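Local coordinates for protein probable acetyltransferase (Thermus thermophilus, PDB 3EXN) that probably transfers an acyl group from a coenzyme A donor, as GNAT-family acetyltransferases do, and binds acetyl-CoA, at residues A15-K20 and R62-L67. Sequence-based numbering, arbitrary orientation.
Sequences APVTPK and RRAFLL
Ala15 and Leu66 form an antiparallel hydrogen-bonded pair where the edge strand 13-16 ends beside strand 62-69. Ala15 N donates to Leu66 O at 3.0 Å, nearly straight on to the carbonyl. The return bond from Leu66 N to Ala15 O is weak, bent to 129° at the hydrogen. Ala15 O also receives a CA-H...O contact from Phe65 CA at 3.2 Å. Beyond the strand end, Val17 N still reaches Ala64 O at 3.1 Å. That bond is close to straight at the hydrogen, with the donor tilted from the carbonyl plane. Pro16, between the two bonded residues, has no N-H to give. It pairs with Phe65 at a non-hydrogen-bonded position, and its CA makes a CA-H...O contact to Ala64 O.

The apolar contacts lie on two sides. Val17 turns toward segment 62-67. With chi1 at 81°, its CG1 sits between the backbone N and the carbonyl carbon and meets Ala64 CB at 3.7 Å. CG2 lies more loosely against Leu66 CG. Helix 46-57 packs here too, through Leu53 on Val17 and Leu56 on Ala64, while Leu66 rests on helix 22-30. The CA-CB bonds of Pro16 and Phe65 diverge, yet the Phe65 ring lies near enough to touch the proline. Phe65 CG is anti to the carbonyl carbon (chi1 -52°), and Phe65 CD1 comes 3.8 Å from Pro16 N. Ala15 C lies at the ring edge, near its plane. Pro16 CG touches Phe65 CE1 at 4.2 Å, and Phe65 also packs on Phe113 of helix 105-115.

Val17 thus adds one more backbone hydrogen bond past the last bridge, before the chain turns off toward helix 22-30. This is the first antiparallel strand pair of the GNAT fold, at the sheet edge, with helices 22-30 and 46-57, from the connection between its two strands, packed against it.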
loop_
_atom_site.group_PDB
_atom_site.type_symbol
_atom_site.label_atom_id
_atom_site.label_comp_id
_atom_site.label_asym_id
_atom_site.label_seq_id
_atom_site.Cartn_x
_atom_site.Cartn_y
_atom_site.Cartn_z
ATOM N N ALA A 15 -1.810 11.734 2.169
ATOM C CA ALA A 15 -3.009 12.248 2.854
ATOM C C ALA A 15 -3.676 11.110 3.655
ATOM O O ALA A 15 -4.182 10.158 3.089
ATOM C CB ALA A 15 -4.027 12.822 1.819
ATOM N N PRO A 16 -3.730 11.236 4.970
ATOM C CA PRO A 16 -4.481 10.221 5.718
ATOM C C PRO A 16 -5.903 10.030 5.228
ATOM O O PRO A 16 -6.620 11.031 4.949
ATOM C CB PRO A 16 -4.475 10.766 7.145
ATOM C CG PRO A 16 -3.266 11.572 7.208
ATOM C CD PRO A 16 -3.210 12.274 5.874
ATOM N N VAL A 17 -6.296 8.752 5.078
ATOM C CA VAL A 17 -7.590 8.371 4.505
ATOM C C VAL A 17 -8.678 8.375 5.609
ATOM O O VAL A 17 -8.413 8.029 6.768
ATOM C CB VAL A 17 -7.499 7.008 3.768
ATOM C CG1 VAL A 17 -7.578 5.851 4.753
ATOM C CG2 VAL A 17 -8.566 6.872 2.651
ATOM N N THR A 18 -9.878 8.813 5.240
ATOM C CA THR A 18 -11.063 8.791 6.096
ATOM C C THR A 18 -12.256 8.237 5.270
ATOM O O THR A 18 -12.190 8.206 4.055
ATOM C CB THR A 18 -11.375 10.211 6.680
ATOM O OG1 THR A 18 -11.713 11.096 5.613
ATOM C CG2 THR A 18 -10.176 10.777 7.430
ATOM N N PRO A 19 -13.348 7.771 5.935
ATOM C CA PRO A 19 -14.507 7.220 5.219
ATOM C C PRO A 19 -15.100 8.134 4.156
ATOM O O PRO A 19 -15.478 7.632 3.107
ATOM C CB PRO A 19 -15.518 6.939 6.347
ATOM C CG PRO A 19 -14.567 6.578 7.522
ATOM C CD PRO A 19 -13.505 7.626 7.390
ATOM N N LYS A 20 -15.071 9.454 4.364
ATOM C CA LYS A 20 -15.532 10.371 3.300
ATOM C C LYS A 20 -14.684 10.314 2.007
ATOM O O LYS A 20 -15.157 10.700 0.938
ATOM C CB LYS A 20 -15.612 11.805 3.802
ATOM C CG LYS A 20 -14.283 12.466 4.012
ATOM C CD LYS A 20 -14.455 13.907 4.452
ATOM C CE LYS A 20 -13.086 14.543 4.636
ATOM N NZ LYS A 20 -12.416 14.062 5.898
ATOM N N ARG A 62 -3.496 1.489 12.465
ATOM C CA ARG A 62 -3.505 1.479 11.001
ATOM C C ARG A 62 -2.981 2.827 10.531
ATOM O O ARG A 62 -3.270 3.884 11.120
ATOM C CB ARG A 62 -4.921 1.252 10.418
ATOM C CG ARG A 62 -5.431 -0.196 10.457
ATOM C CD ARG A 62 -4.867 -1.161 9.374
ATOM N NE ARG A 62 -5.482 -1.035 8.022
ATOM C CZ ARG A 62 -6.637 -1.563 7.643
ATOM N NH1 ARG A 62 -7.047 -1.405 6.386
ATOM N NH2 ARG A 62 -7.395 -2.278 8.492
ATOM N N ARG A 63 -2.157 2.774 9.482
ATOM C CA ARG A 63 -1.631 3.959 8.835
ATOM C C ARG A 63 -1.911 3.837 7.345
ATOM O O ARG A 63 -1.179 3.119 6.622
ATOM C CB ARG A 63 -0.146 4.121 9.078
ATOM C CG ARG A 63 0.234 4.445 10.552
ATOM C CD ARG A 63 -0.205 5.832 11.033
ATOM N NE ARG A 63 0.163 6.053 12.461
ATOM C CZ ARG A 63 -0.541 5.616 13.508
ATOM N NH1 ARG A 63 -0.118 5.881 14.761
ATOM N NH2 ARG A 63 -1.633 4.863 13.330
ATOM N N ALA A 64 -2.994 4.466 6.911
ATOM C CA ALA A 64 -3.422 4.365 5.525
ATOM C C ALA A 64 -3.575 5.747 4.911
ATOM O O ALA A 64 -4.060 6.681 5.591
ATOM C CB ALA A 64 -4.765 3.548 5.404
ATOM N N PHE A 65 -3.164 5.857 3.642
ATOM C CA PHE A 65 -3.058 7.144 2.945
ATOM C C PHE A 65 -3.536 7.052 1.520
ATOM O O PHE A 65 -3.175 6.104 0.790
ATOM C CB PHE A 65 -1.592 7.587 2.886
ATOM C CG PHE A 65 -0.914 7.594 4.202
ATOM C CD1 PHE A 65 -0.889 8.755 4.998
ATOM C CD2 PHE A 65 -0.308 6.429 4.661
ATOM C CE1 PHE A 65 -0.243 8.749 6.243
ATOM C CE2 PHE A 65 0.331 6.412 5.904
ATOM C CZ PHE A 65 0.334 7.571 6.707
ATOM N N LEU A 66 -4.310 8.048 1.081
ATOM C CA LEU A 66 -4.371 8.344 -0.337
ATOM C C LEU A 66 -3.092 9.081 -0.795
ATOM O O LEU A 66 -2.577 9.949 -0.079
ATOM C CB LEU A 66 -5.602 9.182 -0.659
ATOM C CG LEU A 66 -6.856 8.439 -1.069
ATOM C CD1 LEU A 66 -7.949 9.502 -1.165
ATOM C CD2 LEU A 66 -6.740 7.669 -2.416
ATOM N N LEU A 67 -2.587 8.727 -1.967
ATOM C CA LEU A 67 -1.355 9.309 -2.552
ATOM C C LEU A 67 -1.735 10.315 -3.596
ATOM O O LEU A 67 -2.493 10.003 -4.517
ATOM C CB LEU A 67 -0.429 8.203 -3.084
ATOM C CG LEU A 67 -0.103 7.055 -2.131
ATOM C CD1 LEU A 67 0.813 6.023 -2.810
ATOM C CD2 LEU A 67 0.528 7.540 -0.844
#